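Side-chain contacts in serine-threonine phosphatase 2C (Toxoplasma gondii, PDB 2I44), which probably dephosphorylates proteins at serine and threonine, as a metal-dependent phosphatase of the PP2C family, and binds calcium ions: residues Gln45-Pro48 with Asp52-Phe55; Pro77-Ile80 with Ala84-Glu87; Lys133-Ser138 with Ser215-Arg220; Gly211-Phe216 with Lys239-Ser244. All coordinates share one frame; numbering follows the deposited sequence.

Contact 1 (Gln45-Pro48 with Asp52-Phe55)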
loop_
_atom_site.group_PDB
_atom_site.type_symbol
_atom_site.label_atom_id
_atom_site.label_comp_id
_atom_site.label_asym_id
_atom_site.label_seq_id
_atom_site.Cartn_x
_atom_site.Cartn_y
_atom_site.Cartn_z
ATOM N N GLN A 45 9.091 -15.253 -3.390
ATOM C CA GLN A 45 10.498 -15.470 -3.051
ATOM C C GLN A 45 11.283 -14.256 -3.529
ATOM O O GLN A 45 11.703 -14.177 -4.681
ATOM C CB GLN A 45 11.036 -16.747 -3.708
ATOM C CG GLN A 45 12.547 -16.897 -3.582
ATOM C CD GLN A 45 13.069 -18.206 -4.151
ATOM O OE1 GLN A 45 12.970 -19.258 -3.516
ATOM N NE2 GLN A 45 13.622 -18.148 -5.356
ATOM N N LEU A 46 11.477 -13.306 -2.623
ATOM C CA LEU A 46 12.170 -12.064 -2.942
ATOM C C LEU A 46 13.691 -12.199 -3.038
ATOM O O LEU A 46 14.331 -11.510 -3.836
ATOM C CB LEU A 46 11.798 -11.001 -1.904
ATOM C CG LEU A 46 12.226 -9.565 -2.187
ATOM C CD1 LEU A 46 11.596 -9.075 -3.483
ATOM C CD2 LEU A 46 11.804 -8.689 -1.018
ATOM N N VAL A 47 14.267 -13.086 -2.230
ATOM C CA VAL A 47 15.712 -13.289 -2.237
ATOM C C VAL A 47 16.084 -14.700 -2.683
ATOM O O VAL A 47 15.868 -15.665 -1.953
ATOM C CB VAL A 47 16.311 -13.035 -0.833
ATOM C CG1 VAL A 47 17.831 -13.201 -0.872
ATOM C CG2 VAL A 47 15.930 -11.634 -0.350
ATOM N N PRO A 48 16.655 -14.836 -3.895
ATOM C CA PRO A 48 17.049 -16.150 -4.414
ATOM C C PRO A 48 17.907 -16.937 -3.427
ATOM O O PRO A 48 18.845 -16.397 -2.835
ATOM C CB PRO A 48 17.812 -15.802 -5.689
ATOM C CG PRO A 48 17.106 -14.578 -6.167
ATOM C CD PRO A 48 16.935 -13.782 -4.890
ATOM N N ASP A 52 12.543 -17.183 3.241
ATOM C CA ASP A 52 11.947 -16.380 4.302
ATOM C C ASP A 52 11.859 -14.897 3.932
ATOM O O ASP A 52 11.849 -14.029 4.809
ATOM C CB ASP A 52 12.766 -16.540 5.582
ATOM C CG ASP A 52 14.160 -15.971 5.445
ATOM O OD1 ASP A 52 14.645 -15.878 4.296
ATOM O OD2 ASP A 52 14.770 -15.627 6.478
ATOM N N CYS A 53 11.817 -14.610 2.633
ATOM C CA CYS A 53 11.715 -13.234 2.143
ATOM C C CYS A 53 10.611 -13.105 1.106
ATOM O O CYS A 53 10.511 -13.915 0.184
ATOM C CB CYS A 53 13.028 -12.775 1.512
ATOM S SG CYS A 53 14.383 -12.603 2.674
ATOM N N ALA A 54 9.784 -12.076 1.250
ATOM C CA ALA A 54 8.703 -11.857 0.303
ATOM C C ALA A 54 8.300 -10.393 0.286
ATOM O O ALA A 54 8.585 -9.653 1.229
ATOM C CB ALA A 54 7.506 -12.733 0.663
ATOM N N PHE A 55 7.648 -9.989 -0.801
ATOM C CA PHE A 55 7.174 -8.617 -0.974
ATOM C C PHE A 55 5.659 -8.630 -1.150
ATOM O O PHE A 55 5.115 -9.489 -1.845
ATOM C CB PHE A 55 7.806 -7.972 -2.209
ATOM C CG PHE A 55 7.265 -6.601 -2.516
ATOM C CD1 PHE A 55 7.813 -5.471 -1.917
ATOM C CD2 PHE A 55 6.193 -6.441 -3.386
ATOM C CE1 PHE A 55 7.305 -4.202 -2.182
ATOM C CE2 PHE A 55 5.674 -5.175 -3.658
ATOM C CZ PHE A 55 6.230 -4.055 -3.056
HETATM O O HOH W 1 13.301 -15.188 -0.264
#
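Cys-53 and Val-47 meet because each turns one branch back beside its own backbone N: SG of Cys-53 stands anti to its carbonyl carbon (chi1 -67°), and so does CG2 of Val-47. CG2 comes to rest 3.5 Å from Cys-53 SG and 3.6 Å from Cys-53 CB, so a single methyl covers both atoms of the small thiol side chain. Leu-46 swings the other way, its CG anti to the backbone N (chi1 -170°), which carries the two methyls along the strand. Leu-46 CD1 reaches Phe-55 CB at 4.1 Å, while CD2 lies 4.0 Å from Ala-54 O. The Phe-55 ring packs on helix 66-80 and strand 137-146. These apolar residues suit a buried place where the loop packs beside a strand; a compact cysteine leaves room for a beta-branched valine pressed against it.

One direct backbone bond joins the loop to the strand: Leu-46 N donates to Cys-53 O across 3.0 Å, nearly straight at 174°. A water lies next to it, accepting from Val-47 N at 3.0 Å and placed to donate to the same Cys-53 O at 3.1 Å, which adds a second, water-mediated link one residue further along the loop. Leu-46 also packs on Val-76 of helix 66-80 and Val-144 of strand 137-146. The arrangement is that of a beta-hairpin whose long connection, between antiparallel strands 38-43 and 53-62, folds back over the start of the second strand at the edge of a PP2C beta-sandwich sheet.

Contact 2 (Pro77-Ile80 with Ala84-Glu87)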
loop_
_atom_site.group_PDB
_atom_site.type_symbol
_atom_site.label_atom_id
_atom_site.label_comp_id
_atom_site.label_asym_id
_atom_site.label_seq_id
_atom_site.Cartn_x
_atom_site.Cartn_y
_atom_site.Cartn_z
ATOM N N PRO A 77 11.537 -4.383 -8.846
ATOM C CA PRO A 77 12.815 -4.102 -9.512
ATOM C C PRO A 77 13.578 -2.958 -8.832
ATOM O O PRO A 77 14.786 -3.057 -8.599
ATOM C CB PRO A 77 12.391 -3.758 -10.936
ATOM C CG PRO A 77 11.174 -4.619 -11.122
ATOM C CD PRO A 77 10.434 -4.403 -9.823
ATOM N N GLN A 78 12.877 -1.879 -8.504
ATOM C CA GLN A 78 13.520 -0.749 -7.848
ATOM C C GLN A 78 14.024 -1.128 -6.456
ATOM O O GLN A 78 15.093 -0.691 -6.030
ATOM C CB GLN A 78 12.549 0.431 -7.734
ATOM C CG GLN A 78 12.303 1.184 -9.035
ATOM C CD GLN A 78 13.556 1.872 -9.569
ATOM O OE1 GLN A 78 14.549 2.023 -8.859
ATOM N NE2 GLN A 78 13.502 2.307 -10.822
ATOM N N LEU A 79 13.249 -1.944 -5.747
ATOM C CA LEU A 79 13.631 -2.365 -4.405
ATOM C C LEU A 79 14.970 -3.089 -4.398
ATOM O O LEU A 79 15.896 -2.688 -3.697
ATOM C CB LEU A 79 12.563 -3.286 -3.804
ATOM C CG LEU A 79 12.943 -3.967 -2.485
ATOM C CD1 LEU A 79 13.143 -2.912 -1.404
ATOM C CD2 LEU A 79 11.852 -4.940 -2.072
ATOM N N ILE A 80 15.074 -4.149 -5.191
ATOM C CA ILE A 80 16.295 -4.930 -5.222
ATOM C C ILE A 80 17.481 -4.264 -5.929
ATOM O O ILE A 80 18.603 -4.750 -5.833
ATOM C CB ILE A 80 16.033 -6.335 -5.821
ATOM C CG1 ILE A 80 15.622 -6.224 -7.284
ATOM C CG2 ILE A 80 14.931 -7.035 -5.024
ATOM C CD1 ILE A 80 15.266 -7.564 -7.905
ATOM N N ALA A 84 21.045 -0.255 -0.816
ATOM C CA ALA A 84 20.639 -0.581 0.542
ATOM C C ALA A 84 20.186 -2.035 0.590
ATOM O O ALA A 84 20.411 -2.737 1.577
ATOM C CB ALA A 84 19.504 0.341 0.978
ATOM N N TRP A 85 19.538 -2.482 -0.480
ATOM C CA TRP A 85 19.073 -3.857 -0.545
ATOM C C TRP A 85 20.236 -4.801 -0.827
ATOM O O TRP A 85 20.233 -5.948 -0.385
ATOM C CB TRP A 85 17.990 -4.014 -1.616
ATOM C CG TRP A 85 17.416 -5.395 -1.642
ATOM C CD1 TRP A 85 17.702 -6.382 -2.539
ATOM C CD2 TRP A 85 16.492 -5.962 -0.703
ATOM N NE1 TRP A 85 17.015 -7.531 -2.220
ATOM C CE2 TRP A 85 16.263 -7.301 -1.098
ATOM C CE3 TRP A 85 15.837 -5.470 0.436
ATOM C CZ2 TRP A 85 15.406 -8.154 -0.398
ATOM C CZ3 TRP A 85 14.982 -6.320 1.135
ATOM C CH2 TRP A 85 14.775 -7.649 0.711
ATOM N N GLN A 86 21.225 -4.318 -1.570
ATOM C CA GLN A 86 22.392 -5.132 -1.876
ATOM C C GLN A 86 23.060 -5.460 -0.549
ATOM O O GLN A 86 23.545 -6.570 -0.347
ATOM C CB GLN A 86 23.369 -4.365 -2.771
ATOM C CG GLN A 86 22.713 -3.787 -4.027
ATOM C CD GLN A 86 23.680 -2.989 -4.887
ATOM O OE1 GLN A 86 24.778 -2.636 -4.449
ATOM N NE2 GLN A 86 23.268 -2.687 -6.116
ATOM N N GLU A 87 23.066 -4.490 0.362
ATOM C CA GLU A 87 23.659 -4.697 1.675
ATOM C C GLU A 87 22.784 -5.644 2.486
ATOM O O GLU A 87 23.273 -6.325 3.385
ATOM C CB GLU A 87 23.826 -3.370 2.425
ATOM C CG GLU A 87 24.455 -2.271 1.598
ATOM C CD GLU A 87 25.133 -1.201 2.439
ATOM O OE1 GLU A 87 24.683 -0.943 3.582
ATOM O OE2 GLU A 87 26.119 -0.613 1.945
#
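Trp-85 is set against the end of the preceding helix by its first torsion, which holds the indole anti to the backbone N (chi1 -176°) and sets it across Leu-79 and Ile-80 at a slant. Ile-80 meets the pyrrole end. Its CG1 occupies the crowded position between backbone N and carbonyl carbon (chi1 65°), leaving CG2 beside the N, where it lies 3.5 Å from Trp-85 NE1; Ile-80 CB is 3.7 Å from Trp-85 CD1. Main chain joins in, for Ile-80 CA is 3.4 Å from Trp-85 CD1 and Leu-79 O 3.2 Å from Trp-85 CB. Leu-79 serves the benzene end: Leu-79 CD1 is 4.1 Å from Trp-85 CE3. A broad, flat tryptophan suits this place because one side chain can span two successive residues of the other helix. No hydrogen bond crosses the contact; the backbone N of Trp-85 is hydrogen-bonded to Ser-82 OG, from the short link between the helices. Helix 66-80 thus turns into helix 83-92 with the indole wedged at the bend. Beyond it the same indole rests on Leu-46 and Val-47 of the loop before strand 53-62 and on Val-144 of strand 137-146, and Leu-79 also touches Met-116 of helix 98-130.

Contact 3 (Lys133-Ser138 with Ser215-Arg220)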
loop_
_atom_site.group_PDB
_atom_site.type_symbol
_atom_site.label_atom_id
_atom_site.label_comp_id
_atom_site.label_asym_id
_atom_site.label_seq_id
_atom_site.Cartn_x
_atom_site.Cartn_y
_atom_site.Cartn_z
ATOM N N LYS A 133 0.302 11.941 -18.736
ATOM C CA LYS A 133 -0.643 11.566 -17.684
ATOM C C LYS A 133 -0.447 12.597 -16.564
ATOM O O LYS A 133 0.366 12.396 -15.664
ATOM C CB LYS A 133 -0.315 10.159 -17.172
ATOM C CG LYS A 133 -0.360 9.082 -18.243
ATOM C CD LYS A 133 -1.772 8.923 -18.777
ATOM C CE LYS A 133 -1.830 7.905 -19.897
ATOM N NZ LYS A 133 -3.239 7.687 -20.313
ATOM N N ASP A 134 -1.192 13.697 -16.624
ATOM C CA ASP A 134 -1.042 14.775 -15.648
ATOM C C ASP A 134 -1.416 14.512 -14.201
ATOM O O ASP A 134 -0.749 15.011 -13.299
ATOM C CB ASP A 134 -1.799 16.019 -16.113
ATOM C CG ASP A 134 -1.243 16.595 -17.398
ATOM O OD1 ASP A 134 -0.084 16.280 -17.752
ATOM O OD2 ASP A 134 -1.965 17.376 -18.047
ATOM N N TYR A 135 -2.470 13.737 -13.967
ATOM C CA TYR A 135 -2.894 13.498 -12.598
ATOM C C TYR A 135 -3.010 12.045 -12.168
ATOM O O TYR A 135 -3.330 11.769 -11.013
ATOM C CB TYR A 135 -4.219 14.229 -12.354
ATOM C CG TYR A 135 -4.098 15.736 -12.446
ATOM C CD1 TYR A 135 -3.616 16.483 -11.369
ATOM C CD2 TYR A 135 -4.430 16.412 -13.623
ATOM C CE1 TYR A 135 -3.465 17.870 -11.457
ATOM C CE2 TYR A 135 -4.281 17.801 -13.726
ATOM C CZ TYR A 135 -3.799 18.524 -12.639
ATOM O OH TYR A 135 -3.651 19.888 -12.729
ATOM N N ALA A 136 -2.761 11.115 -13.081
ATOM C CA ALA A 136 -2.841 9.701 -12.727
ATOM C C ALA A 136 -1.996 9.483 -11.473
ATOM O O ALA A 136 -0.797 9.777 -11.461
ATOM C CB ALA A 136 -2.331 8.827 -13.875
ATOM N N SER A 137 -2.637 8.981 -10.420
ATOM C CA SER A 137 -1.976 8.738 -9.145
ATOM C C SER A 137 -2.375 7.392 -8.546
ATOM O O SER A 137 -3.250 6.696 -9.067
ATOM C CB SER A 137 -2.350 9.833 -8.138
ATOM O OG SER A 137 -2.079 11.128 -8.634
ATOM N N SER A 138 -1.729 7.037 -7.436
ATOM C CA SER A 138 -2.031 5.791 -6.748
ATOM C C SER A 138 -1.512 5.803 -5.311
ATOM O O SER A 138 -0.455 6.376 -5.012
ATOM C CB SER A 138 -1.413 4.599 -7.499
ATOM O OG SER A 138 -1.680 3.363 -6.844
ATOM N N SER A 215 -6.982 26.805 -10.439
ATOM C CA SER A 215 -7.916 27.834 -10.868
ATOM C C SER A 215 -7.685 28.257 -12.314
ATOM O O SER A 215 -8.625 28.354 -13.097
ATOM C CB SER A 215 -7.821 29.050 -9.941
ATOM O OG SER A 215 -8.924 29.916 -10.146
ATOM N N PHE A 216 -6.434 28.505 -12.675
ATOM C CA PHE A 216 -6.146 28.913 -14.042
ATOM C C PHE A 216 -6.489 27.826 -15.052
ATOM O O PHE A 216 -7.055 28.111 -16.109
ATOM C CB PHE A 216 -4.681 29.339 -14.183
ATOM C CG PHE A 216 -4.420 30.744 -13.715
ATOM C CD1 PHE A 216 -5.191 31.803 -14.200
ATOM C CD2 PHE A 216 -3.404 31.017 -12.802
ATOM C CE1 PHE A 216 -4.954 33.116 -13.783
ATOM C CE2 PHE A 216 -3.155 32.326 -12.377
ATOM C CZ PHE A 216 -3.932 33.376 -12.871
ATOM N N ARG A 217 -6.166 26.581 -14.731
ATOM C CA ARG A 217 -6.469 25.492 -15.647
ATOM C C ARG A 217 -7.969 25.255 -15.726
ATOM O O ARG A 217 -8.480 24.787 -16.747
ATOM C CB ARG A 217 -5.743 24.219 -15.211
ATOM C CG ARG A 217 -4.244 24.420 -15.165
ATOM C CD ARG A 217 -3.509 23.202 -14.672
ATOM N NE ARG A 217 -3.599 22.087 -15.603
ATOM C CZ ARG A 217 -2.720 21.092 -15.645
ATOM N NH1 ARG A 217 -1.693 21.090 -14.807
ATOM N NH2 ARG A 217 -2.866 20.108 -16.525
ATOM N N LYS A 218 -8.673 25.597 -14.649
ATOM C CA LYS A 218 -10.116 25.419 -14.601
ATOM C C LYS A 218 -10.806 26.485 -15.454
ATOM O O LYS A 218 -11.802 26.204 -16.120
ATOM C CB LYS A 218 -10.605 25.493 -13.149
ATOM C CG LYS A 218 -12.028 24.999 -12.924
ATOM C CD LYS A 218 -12.187 23.542 -13.348
ATOM C CE LYS A 218 -13.617 23.063 -13.152
ATOM N NZ LYS A 218 -13.883 21.797 -13.906
ATOM N N SER A 219 -10.271 27.702 -15.440
ATOM C CA SER A 219 -10.854 28.785 -16.228
ATOM C C SER A 219 -10.548 28.559 -17.706
ATOM O O SER A 219 -11.302 28.983 -18.585
ATOM C CB SER A 219 -10.283 30.136 -15.798
ATOM O OG SER A 219 -8.956 30.290 -16.268
ATOM N N ARG A 220 -9.434 27.887 -17.977
ATOM C CA ARG A 220 -9.039 27.606 -19.350
ATOM C C ARG A 220 -9.935 26.515 -19.930
ATOM O O ARG A 220 -9.700 26.016 -21.029
ATOM C CB ARG A 220 -7.571 27.166 -19.394
ATOM C CG ARG A 220 -7.052 26.917 -20.797
ATOM C CD ARG A 220 -7.244 28.149 -21.668
ATOM N NE ARG A 220 -6.422 29.264 -21.204
ATOM C CZ ARG A 220 -5.111 29.373 -21.426
ATOM N NH1 ARG A 220 -4.459 28.437 -22.113
ATOM N NH2 ARG A 220 -4.445 30.418 -20.960
#
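Asp-134 and Arg-217 join two parts of the PP2C fold: the loop leading into sheet strand 137-146, and helix 214-219, which probably belongs to the family's flap subdomain. Along the loop, Asp-134 comes first. With CG anti to the carbonyl carbon (chi1 -64°), OD2 faces the arginine and receives a weak hydrogen bond from Arg-217 NH2 over 3.3 Å, bent to 132° at the hydrogen. This salt bridge meets the guanidinium at its edge, but the two planes are 75° apart, so it is no side-by-side pairing. Asp-134 OD1 turns to Lys-236, and Arg-217 NH1 has a salt bridge with Asp-237; a long, charged arginine suits a place where the backbones stay far apart and several acids lie within its span. Next, Tyr-135 points to meet the incoming arginine, and brings its hydroxyl over one face of the guanidinium. OH is 3.3 Å from Arg-217 CZ and 3.1 Å from Arg-217 NH1, at an angle too poor for a hydrogen bond. Pro-224 and Met-225 also touch this tyrosine. At the start of the strand, a small serine ties off the turn: Ser-137 OG donates to Tyr-135 O at 2.8 Å, from above the carbonyl plane.

Contact 4 (Gly211-Phe216 with Lys239-Ser244)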
loop_
_atom_site.group_PDB
_atom_site.type_symbol
_atom_site.label_atom_id
_atom_site.label_comp_id
_atom_site.label_asym_id
_atom_site.label_seq_id
_atom_site.Cartn_x
_atom_site.Cartn_y
_atom_site.Cartn_z
ATOM N N GLY A 211 -3.668 21.864 -6.613
ATOM C CA GLY A 211 -2.490 22.529 -7.155
ATOM C C GLY A 211 -2.637 24.039 -7.253
ATOM O O GLY A 211 -3.751 24.569 -7.248
ATOM N N GLY A 212 -1.509 24.736 -7.348
ATOM C CA GLY A 212 -1.539 26.186 -7.444
ATOM C C GLY A 212 -2.060 26.693 -8.774
ATOM O O GLY A 212 -2.464 27.852 -8.891
ATOM N N ASP A 213 -2.056 25.826 -9.781
ATOM C CA ASP A 213 -2.518 26.195 -11.112
ATOM C C ASP A 213 -3.947 25.724 -11.377
ATOM O O ASP A 213 -4.473 25.900 -12.477
ATOM C CB ASP A 213 -1.579 25.596 -12.156
ATOM C CG ASP A 213 -1.524 24.082 -12.087
ATOM O OD1 ASP A 213 -1.996 23.518 -11.078
ATOM O OD2 ASP A 213 -1.007 23.457 -13.034
ATOM N N PHE A 214 -4.578 25.147 -10.360
ATOM C CA PHE A 214 -5.937 24.632 -10.498
ATOM C C PHE A 214 -6.925 25.636 -11.060
ATOM O O PHE A 214 -7.627 25.357 -12.032
ATOM C CB PHE A 214 -6.466 24.149 -9.149
ATOM C CG PHE A 214 -7.822 23.506 -9.224
ATOM C CD1 PHE A 214 -7.946 22.139 -9.454
ATOM C CD2 PHE A 214 -8.974 24.267 -9.069
ATOM C CE1 PHE A 214 -9.204 21.538 -9.529
ATOM C CE2 PHE A 214 -10.236 23.677 -9.142
ATOM C CZ PHE A 214 -10.349 22.309 -9.372
ATOM N N SER A 215 -6.982 26.805 -10.439
ATOM C CA SER A 215 -7.916 27.834 -10.868
ATOM C C SER A 215 -7.685 28.257 -12.314
ATOM O O SER A 215 -8.625 28.354 -13.097
ATOM C CB SER A 215 -7.821 29.050 -9.941
ATOM O OG SER A 215 -8.924 29.916 -10.146
ATOM N N PHE A 216 -6.434 28.505 -12.675
ATOM C CA PHE A 216 -6.146 28.913 -14.042
ATOM C C PHE A 216 -6.489 27.826 -15.052
ATOM O O PHE A 216 -7.055 28.111 -16.109
ATOM C CB PHE A 216 -4.681 29.339 -14.183
ATOM C CG PHE A 216 -4.420 30.744 -13.715
ATOM C CD1 PHE A 216 -5.191 31.803 -14.200
ATOM C CD2 PHE A 216 -3.404 31.017 -12.802
ATOM C CE1 PHE A 216 -4.954 33.116 -13.783
ATOM C CE2 PHE A 216 -3.155 32.326 -12.377
ATOM C CZ PHE A 216 -3.932 33.376 -12.871
ATOM N N LYS A 239 2.888 17.002 -7.792
ATOM C CA LYS A 239 4.150 16.716 -7.113
ATOM C C LYS A 239 4.959 17.976 -6.792
ATOM O O LYS A 239 5.867 17.940 -5.955
ATOM C CB LYS A 239 4.990 15.735 -7.955
ATOM C CG LYS A 239 5.326 14.398 -7.247
ATOM C CD LYS A 239 4.106 13.780 -6.570
ATOM C CE LYS A 239 4.413 12.464 -5.841
ATOM N NZ LYS A 239 4.359 11.252 -6.726
HETATM N N MSE A 240 4.633 19.091 -7.443
HETATM C CA MSE A 240 5.352 20.331 -7.175
HETATM C C MSE A 240 4.522 21.210 -6.249
HETATM O O MSE A 240 4.953 22.292 -5.856
HETATM C CB MSE A 240 5.672 21.091 -8.480
HETATM C CG MSE A 240 4.459 21.702 -9.212
HETATM SE SE MSE A 240 3.391 20.439 -10.265
HETATM C CE MSE A 240 4.415 20.491 -11.913
ATOM N N TYR A 241 3.333 20.737 -5.888
ATOM C CA TYR A 241 2.453 21.499 -5.008
ATOM C C TYR A 241 2.173 20.842 -3.655
ATOM O O TYR A 241 1.129 21.084 -3.058
ATOM C CB TYR A 241 1.123 21.764 -5.713
ATOM C CG TYR A 241 1.227 22.668 -6.922
ATOM C CD1 TYR A 241 1.661 23.989 -6.797
ATOM C CD2 TYR A 241 0.859 22.211 -8.186
ATOM C CE1 TYR A 241 1.722 24.835 -7.906
ATOM C CE2 TYR A 241 0.913 23.043 -9.297
ATOM C CZ TYR A 241 1.343 24.351 -9.152
ATOM O OH TYR A 241 1.372 25.165 -10.255
ATOM N N GLY A 242 3.088 20.012 -3.170
ATOM C CA GLY A 242 2.862 19.382 -1.883
ATOM C C GLY A 242 2.617 17.883 -1.863
ATOM O O GLY A 242 2.743 17.263 -0.808
ATOM N N LEU A 243 2.250 17.289 -2.997
ATOM C CA LEU A 243 2.028 15.840 -3.031
ATOM C C LEU A 243 3.416 15.190 -2.904
ATOM O O LEU A 243 4.268 15.349 -3.779
ATOM C CB LEU A 243 1.356 15.426 -4.346
ATOM C CG LEU A 243 0.850 13.983 -4.492
ATOM C CD1 LEU A 243 -0.218 13.690 -3.437
ATOM C CD2 LEU A 243 0.284 13.776 -5.894
ATOM N N SER A 244 3.633 14.462 -1.816
ATOM C CA SER A 244 4.921 13.826 -1.544
ATOM C C SER A 244 5.006 12.330 -1.863
ATOM O O SER A 244 3.990 11.628 -1.893
ATOM C CB SER A 244 5.266 14.041 -0.065
ATOM O OG SER A 244 6.402 13.292 0.327
#
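The backbone of Gly-211 to Phe-214 makes a type I beta turn, closed by Phe-214 N to Gly-211 O at 3.3 Å, and lays its first peptide over the ring of Tyr-241. The turn leads from strand 208-210 into helix 214-219, in a part of the PP2C fold that is probably the flap; Tyr-241 belongs to the loop between strands 233-234 and 248-253. Gly-212 N sits over the centre of the ring, 3.3 Å from Tyr-241 CE1, and Gly-212 CA makes a CH-pi contact, 3.9 Å from the ring centroid and 26° off its normal. Gly-211 CA is 3.5 Å from Tyr-241 CD2. Two glycines suit this place because, with no side chains, they let the main chain settle directly on the aromatic face, and tyrosine offers them a broad, flat one. On the opposite face CG of Met-240, modelled as selenomethionine, lies near the rim. Asp-213 crosses the hydroxyl end of Tyr-241 at about a right angle. Its CG, between backbone N and carbonyl carbon (chi1 60°), leaves OD1 by the ring and OD2 for a salt bridge with Arg-217 NH1. Asp-213 CB lies 3.5 Å from Tyr-241 OH, and Asp-213 OD1 approaches Tyr-241 CE2 at 3.4 Å.

Overall arrangement
Contacts 1 and 2 are buried and largely apolar, and they touch: Val-47 CG2 lies 3.5 Å from Trp-85 CZ2, so the hairpin connection and the helix pair close over one shared hydrophobic layer. Contacts 3 and 4 are only partly buried. Their centres are about 9 Å apart and both use helix 214-219, yet one works by charge and the other by an aromatic face laid against glycine backbone; Arg-217 connects them through Asp-213. Contact 3 lies about 39 Å from contact 1, centre to centre, on the opposite side of the chain's centre, although both reach the same sheet through neighbouring strands 53-62 and 137-146.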